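Local coordinates for fucolectin-related protein (Streptococcus pneumoniae, PDB 2WMF), which probably hydrolyses host blood-group antigen glycans as the catalytic module of a family 98 glycoside hydrolase, at residues 261-269 / 498-508. Residues are numbered along the deposited sequence; the frame is centred on the assembly and turned at random.
Sequences ARDMRSYAS and FDASKSWKKEE
M264 lays its side chain against F498, A500, K502, S503 and E508, while its backbone N donates to F498 O (2.8 Å, nearly straight at 164°). Its CB already rests on that same carbonyl oxygen. CG is closer still to F498 O, 3.2 Å, with CA of A500 beyond it, and SD passes CB of E508 at 3.7 Å. A bend at chi3 (-77°) then turns the methyl CE back to F498 O, and it reaches D499 O at 3.4 Å and CB of K502.

On one flank, R265 grips D263 side-on in a salt bridge: NE goes to OD1, and NH2 to OD2 at 2.8 Å. Both oxygens lie close to the guanidinium plane, and OD1 also takes the backbone N of R265, closing an Asx turn. This double grip, with NH1 bonded to the carbonyls of M491 and L494, should fix the guanidinium's rotation, and F498 CD2 sits over the middle of one face, 3.5 Å from CZ, with the planes 50° apart. One water ties D263 OD2 to D499 OD2 and F498 N, bridging two carboxylates that would otherwise probably repel.

On the other flank, Y267 OH donates to the anti side of E508 OE2 (2.7 Å). E508 OE1 meanwhile accepts from W504 N and from W54.

The loop between barrel strands 237-243 and 289-293 meets the turn before helix 506-517 and its first turn, joining the family 98 and C-terminal family regions. L511 of that helix touches M264, R265 and F498, W492 of helix 489-493 packs on D263 and R265, and W248 of helix 245-249 on A500.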
ATOM      1  N   ALA A 261      -8.963 -25.762  -3.894  1.00 12.53           N
ATOM      2  CA  ALA A 261      -8.115 -25.690  -2.699  1.00 12.08           C
ATOM      3  C   ALA A 261      -7.043 -24.608  -2.905  1.00 11.98           C
ATOM      4  O   ALA A 261      -6.355 -24.578  -3.926  1.00 10.93           O
ATOM      5  CB  ALA A 261      -7.470 -27.041  -2.403  1.00 14.40           C
ATOM      6  N   ARG A 262      -6.901 -23.758  -1.902  1.00 10.63           N
ATOM      7  CA  ARG A 262      -5.773 -22.789  -1.897  1.00 10.22           C
ATOM      8  C   ARG A 262      -4.418 -23.488  -1.802  1.00  9.78           C
ATOM      9  O   ARG A 262      -4.286 -24.617  -1.293  1.00 10.70           O
ATOM     10  CB  ARG A 262      -5.906 -21.795  -0.761  1.00  9.50           C
ATOM     11  CG  ARG A 262      -5.660 -22.428   0.617  1.00  9.48           C
ATOM     12  CD  ARG A 262      -5.922 -21.471   1.726  1.00 10.29           C
ATOM     13  NE  ARG A 262      -5.836 -22.136   3.030  1.00 11.71           N
ATOM     14  CZ  ARG A 262      -5.853 -21.507   4.203  1.00 13.14           C
ATOM     15  NH1 ARG A 262      -5.927 -20.197   4.264  1.00 12.61           N
ATOM     16  NH2 ARG A 262      -5.778 -22.184   5.338  1.00 15.83           N
ATOM     17  N   ASP A 263      -3.398 -22.795  -2.276  1.00  9.66           N
ATOM     18  CA  ASP A 263      -2.014 -23.164  -2.007  1.00  9.41           C
ATOM     19  C   ASP A 263      -1.111 -21.944  -2.229  1.00 10.07           C
ATOM     20  O   ASP A 263      -1.641 -20.814  -2.312  1.00  9.02           O
ATOM     21  CB  ASP A 263      -1.553 -24.476  -2.725  1.00 10.48           C
ATOM     22  CG  ASP A 263      -1.575 -24.417  -4.242  1.00 11.10           C
ATOM     23  OD1 ASP A 263      -1.251 -23.358  -4.841  1.00  9.91           O
ATOM     24  OD2 ASP A 263      -1.918 -25.477  -4.851  1.00 11.13           O
ATOM     25  N   MET A 264       0.213 -22.126  -2.252  1.00  9.61           N
ATOM     26  CA  MET A 264       1.115 -20.968  -2.406  1.00  9.49           C
ATOM     27  C   MET A 264       0.809 -20.188  -3.678  1.00  8.64           C
ATOM     28  O   MET A 264       1.065 -18.987  -3.735  1.00  8.93           O
ATOM     29  CB  MET A 264       2.605 -21.359  -2.384  1.00  9.04           C
ATOM     30  CG  MET A 264       3.096 -21.783  -1.029  1.00 10.22           C
ATOM     31  SD  MET A 264       4.864 -22.075  -0.966  1.00 13.23           S
ATOM     32  CE  MET A 264       4.886 -23.691  -1.772  1.00 13.03           C
ATOM     33  N   ARG A 265       0.241 -20.842  -4.693  1.00  8.31           N
ATOM     34  CA  ARG A 265      -0.103 -20.119  -5.907  1.00  8.69           C
ATOM     35  C   ARG A 265      -1.096 -18.956  -5.623  1.00  8.25           C
ATOM     36  O   ARG A 265      -1.184 -17.989  -6.389  1.00  8.34           O
ATOM     37  CB  ARG A 265      -0.617 -21.101  -6.941  1.00  8.55           C
ATOM     38  CG  ARG A 265       0.454 -21.999  -7.451  1.00  8.96           C
ATOM     39  CD  ARG A 265      -0.056 -23.025  -8.430  1.00 10.04           C
ATOM     40  NE  ARG A 265      -0.806 -24.073  -7.743  1.00  9.73           N
ATOM     41  CZ  ARG A 265      -1.132 -25.250  -8.295  1.00  9.38           C
ATOM     42  NH1 ARG A 265      -0.854 -25.490  -9.559  1.00 10.98           N
ATOM     43  NH2 ARG A 265      -1.763 -26.166  -7.572  1.00 11.26           N
ATOM     44  N   SER A 266      -1.853 -19.067  -4.537  1.00  8.89           N
ATOM     45  CA  SER A 266      -2.759 -18.000  -4.111  1.00  8.58           C
ATOM     46  C   SER A 266      -2.032 -16.686  -3.855  1.00  8.62           C
ATOM     47  O   SER A 266      -2.563 -15.601  -4.155  1.00  9.11           O
ATOM     48  CB  SER A 266      -3.597 -18.441  -2.890  1.00  8.20           C
ATOM     49  OG  SER A 266      -4.356 -19.628  -3.152  1.00  7.64           O
ATOM     50  N   TYR A 267      -0.811 -16.732  -3.317  1.00  8.53           N
ATOM     51  CA  TYR A 267      -0.128 -15.450  -3.077  1.00  8.69           C
ATOM     52  C   TYR A 267       0.399 -14.814  -4.365  1.00  8.05           C
ATOM     53  O   TYR A 267       0.855 -13.655  -4.364  1.00  9.39           O
ATOM     54  CB  TYR A 267       0.955 -15.544  -2.002  1.00  9.20           C
ATOM     55  CG  TYR A 267       2.197 -16.369  -2.261  1.00  9.49           C
ATOM     56  CD1 TYR A 267       2.989 -16.185  -3.399  1.00  9.66           C
ATOM     57  CD2 TYR A 267       2.685 -17.249  -1.262  1.00 10.29           C
ATOM     58  CE1 TYR A 267       4.177 -16.929  -3.579  1.00  9.87           C
ATOM     59  CE2 TYR A 267       3.879 -17.977  -1.435  1.00  9.89           C
ATOM     60  CZ  TYR A 267       4.621 -17.830  -2.583  1.00  8.95           C
ATOM     61  OH  TYR A 267       5.823 -18.518  -2.711  1.00 10.54           O
ATOM     62  N   ALA A 268       0.325 -15.571  -5.476  1.00  7.66           N
ATOM     63  CA  ALA A 268       0.690 -15.080  -6.800  1.00  7.89           C
ATOM     64  C   ALA A 268      -0.541 -14.814  -7.679  1.00  6.66           C
ATOM     65  O   ALA A 268      -0.433 -14.691  -8.909  1.00  7.40           O
ATOM     66  CB  ALA A 268       1.705 -16.078  -7.483  1.00  8.12           C
ATOM     67  N   SER A 269      -1.700 -14.651  -7.018  1.00  7.91           N
ATOM     68  CA  SER A 269      -2.960 -14.524  -7.704  1.00  7.70           C
ATOM     69  C   SER A 269      -3.782 -13.242  -7.440  1.00  8.45           C
ATOM     70  O   SER A 269      -4.796 -13.012  -8.080  1.00  9.22           O
ATOM     71  CB  SER A 269      -3.817 -15.773  -7.470  1.00  7.75           C
ATOM     72  OG  SER A 269      -3.178 -16.939  -7.998  1.00  7.86           O
ATOM     73  N   PHE A 498       2.068 -27.536  -3.915  1.00 13.10           N
ATOM     74  CA  PHE A 498       2.480 -26.152  -3.608  1.00 13.15           C
ATOM     75  C   PHE A 498       1.860 -25.672  -2.292  1.00 13.01           C
ATOM     76  O   PHE A 498       1.720 -24.471  -2.069  1.00 12.63           O
ATOM     77  CB  PHE A 498       2.109 -25.192  -4.752  1.00 13.75           C
ATOM     78  CG  PHE A 498       2.742 -25.549  -6.044  1.00 13.61           C
ATOM     79  CD1 PHE A 498       4.101 -25.332  -6.236  1.00 15.85           C
ATOM     80  CD2 PHE A 498       2.028 -26.242  -7.028  1.00 12.36           C
ATOM     81  CE1 PHE A 498       4.716 -25.709  -7.425  1.00 16.79           C
ATOM     82  CE2 PHE A 498       2.648 -26.598  -8.246  1.00 14.87           C
ATOM     83  CZ  PHE A 498       3.975 -26.350  -8.424  1.00 15.93           C
ATOM     84  N   ASP A 499       1.522 -26.595  -1.391  1.00 12.44           N
ATOM     85  CA  ASP A 499       0.914 -26.206  -0.113  1.00 13.46           C
ATOM     86  C   ASP A 499       1.821 -25.251   0.673  1.00 11.96           C
ATOM     87  O   ASP A 499       3.061 -25.347   0.598  1.00 11.35           O
ATOM     88  CB  ASP A 499       0.629 -27.432   0.719  1.00 14.19           C
ATOM     89  CG  ASP A 499      -0.559 -28.239   0.200  1.00 17.23           C
ATOM     90  OD1 ASP A 499      -0.850 -29.252   0.898  1.00 21.01           O
ATOM     91  OD2 ASP A 499      -1.177 -27.883  -0.852  1.00 19.25           O
ATOM     92  N   ALA A 500       1.189 -24.323   1.388  1.00 12.30           N
ATOM     93  CA  ALA A 500       1.889 -23.324   2.209  1.00 12.88           C
ATOM     94  C   ALA A 500       2.726 -23.973   3.313  1.00 13.19           C
ATOM     95  O   ALA A 500       3.676 -23.362   3.811  1.00 14.10           O
ATOM     96  CB  ALA A 500       0.885 -22.313   2.800  1.00 13.28           C
ATOM     97  N   SER A 501       2.456 -25.247   3.628  1.00 14.23           N
ATOM     98  CA  SER A 501       3.346 -25.976   4.538  1.00 14.71           C
ATOM     99  C   SER A 501       4.771 -26.135   3.941  1.00 14.96           C
ATOM    100  O   SER A 501       5.712 -26.476   4.674  1.00 16.07           O
ATOM    101  CB  SER A 501       2.779 -27.333   4.919  1.00 15.11           C
ATOM    102  OG  SER A 501       2.764 -28.159   3.798  1.00 16.95           O
ATOM    103  N   LYS A 502       4.917 -25.883   2.631  1.00 14.31           N
ATOM    104  CA  LYS A 502       6.219 -25.938   1.980  1.00 15.49           C
ATOM    105  C   LYS A 502       6.841 -24.550   1.758  1.00 15.91           C
ATOM    106  O   LYS A 502       7.812 -24.422   0.988  1.00 15.25           O
ATOM    107  CB  LYS A 502       6.108 -26.664   0.641  1.00 16.60           C
ATOM    108  CG  LYS A 502       5.482 -28.051   0.706  1.00 19.62           C
ATOM    109  CD  LYS A 502       6.207 -28.953   1.645  1.00 21.64           C
ATOM    110  CE  LYS A 502       5.632 -30.384   1.586  1.00 23.38           C
ATOM    111  NZ  LYS A 502       6.222 -31.123   2.757  1.00 26.97           N
ATOM    112  N   SER A 503       6.282 -23.528   2.412  1.00 16.46           N
ATOM    113  CA  SER A 503       6.954 -22.220   2.490  1.00 16.83           C
ATOM    114  C   SER A 503       8.389 -22.442   3.001  1.00 16.86           C
ATOM    115  O   SER A 503       8.612 -23.254   3.916  1.00 16.89           O
ATOM    116  CB  SER A 503       6.260 -21.265   3.471  1.00 17.97           C
ATOM    117  OG  SER A 503       4.969 -20.900   3.071  1.00 21.38           O
ATOM    118  N   TRP A 504       9.360 -21.764   2.397  1.00 16.68           N
ATOM    119  CA  TRP A 504      10.756 -21.850   2.815  1.00 16.99           C
ATOM    120  C   TRP A 504      11.389 -23.233   2.489  1.00 16.74           C
ATOM    121  O   TRP A 504      12.512 -23.498   2.932  1.00 17.89           O
ATOM    122  CB  TRP A 504      11.008 -21.460   4.289  1.00 17.18           C
ATOM    123  CG  TRP A 504      10.376 -20.174   4.712  1.00 16.43           C
ATOM    124  CD1 TRP A 504       9.412 -20.024   5.656  1.00 18.39           C
ATOM    125  CD2 TRP A 504      10.627 -18.863   4.186  1.00 16.76           C
ATOM    126  NE1 TRP A 504       9.057 -18.722   5.764  1.00 18.34           N
ATOM    127  CE2 TRP A 504       9.774 -17.977   4.872  1.00 17.59           C
ATOM    128  CE3 TRP A 504      11.502 -18.350   3.228  1.00 17.18           C
ATOM    129  CZ2 TRP A 504       9.758 -16.584   4.616  1.00 17.37           C
ATOM    130  CZ3 TRP A 504      11.499 -16.971   2.991  1.00 17.33           C
ATOM    131  CH2 TRP A 504      10.627 -16.113   3.670  1.00 17.29           C
ATOM    132  N   LYS A 505      10.716 -24.037   1.666  1.00 16.54           N
ATOM    133  CA  LYS A 505      11.207 -25.357   1.230  1.00 16.46           C
ATOM    134  C   LYS A 505      11.296 -25.461  -0.301  1.00 15.24           C
ATOM    135  O   LYS A 505      10.914 -24.534  -1.021  1.00 13.09           O
ATOM    136  CB  LYS A 505      10.310 -26.465   1.824  1.00 17.34           C
ATOM    137  CG  LYS A 505      10.247 -26.452   3.343  1.00 17.93           C
ATOM    138  CD  LYS A 505       9.416 -27.601   3.887  1.00 20.19           C
ATOM    139  CE  LYS A 505       9.532 -27.780   5.407  1.00 24.28           C
ATOM    140  NZ  LYS A 505       9.179 -26.575   6.246  1.00 30.53           N
ATOM    141  N   LYS A 506      11.805 -26.591  -0.808  1.00 16.09           N
ATOM    142  CA  LYS A 506      12.076 -26.761  -2.239  1.00 16.87           C
ATOM    143  C   LYS A 506      10.864 -26.525  -3.149  1.00 15.57           C
ATOM    144  O   LYS A 506      10.997 -25.985  -4.249  1.00 15.32           O
ATOM    145  CB  LYS A 506      12.666 -28.183  -2.505  1.00 18.15           C
ATOM    146  CG  LYS A 506      11.707 -29.334  -2.225  1.00 20.83           C
ATOM    147  CD  LYS A 506      12.350 -30.710  -2.547  1.00 22.04           C
ATOM    148  CE  LYS A 506      11.267 -31.763  -2.774  1.00 25.45           C
ATOM    149  NZ  LYS A 506      11.622 -33.031  -2.117  1.00 31.47           N
ATOM    150  N   GLU A 507       9.669 -26.904  -2.693  1.00 14.34           N
ATOM    151  CA  GLU A 507       8.472 -26.714  -3.502  1.00 14.33           C
ATOM    152  C   GLU A 507       8.239 -25.230  -3.787  1.00 13.43           C
ATOM    153  O   GLU A 507       7.788 -24.871  -4.877  1.00 13.07           O
ATOM    154  CB  GLU A 507       7.219 -27.317  -2.842  1.00 14.54           C
ATOM    155  CG  GLU A 507       7.238 -28.853  -2.780  1.00 15.03           C
ATOM    156  CD  GLU A 507       7.969 -29.444  -1.577  1.00 15.35           C
ATOM    157  OE1 GLU A 507       8.641 -28.732  -0.740  1.00 14.97           O
ATOM    158  OE2 GLU A 507       7.860 -30.706  -1.466  1.00 21.29           O
ATOM    159  N   GLU A 508       8.549 -24.392  -2.795  1.00 12.91           N
ATOM    160  CA  GLU A 508       8.383 -22.946  -2.965  1.00 12.93           C
ATOM    161  C   GLU A 508       9.374 -22.457  -4.004  1.00 12.40           C
ATOM    162  O   GLU A 508       9.052 -21.587  -4.869  1.00 11.11           O
ATOM    163  CB  GLU A 508       8.498 -22.175  -1.638  1.00 11.82           C
ATOM    164  CG  GLU A 508       8.321 -20.652  -1.875  1.00 11.08           C
ATOM    165  CD  GLU A 508       8.151 -19.869  -0.606  1.00 12.68           C
ATOM    166  OE1 GLU A 508       9.043 -19.976   0.263  1.00 12.25           O
ATOM    167  OE2 GLU A 508       7.136 -19.145  -0.465  1.00 12.91           O
TER
HETATM  168  O   HOH W   1      -3.864 -27.443  -0.981  1.00 32.85           O
HETATM  169  O   HOH W   2      -0.804 -27.784  -3.646  1.00 13.75           O
HETATM  170  O   HOH W   3       7.867 -18.933  -4.683  1.00 11.61           O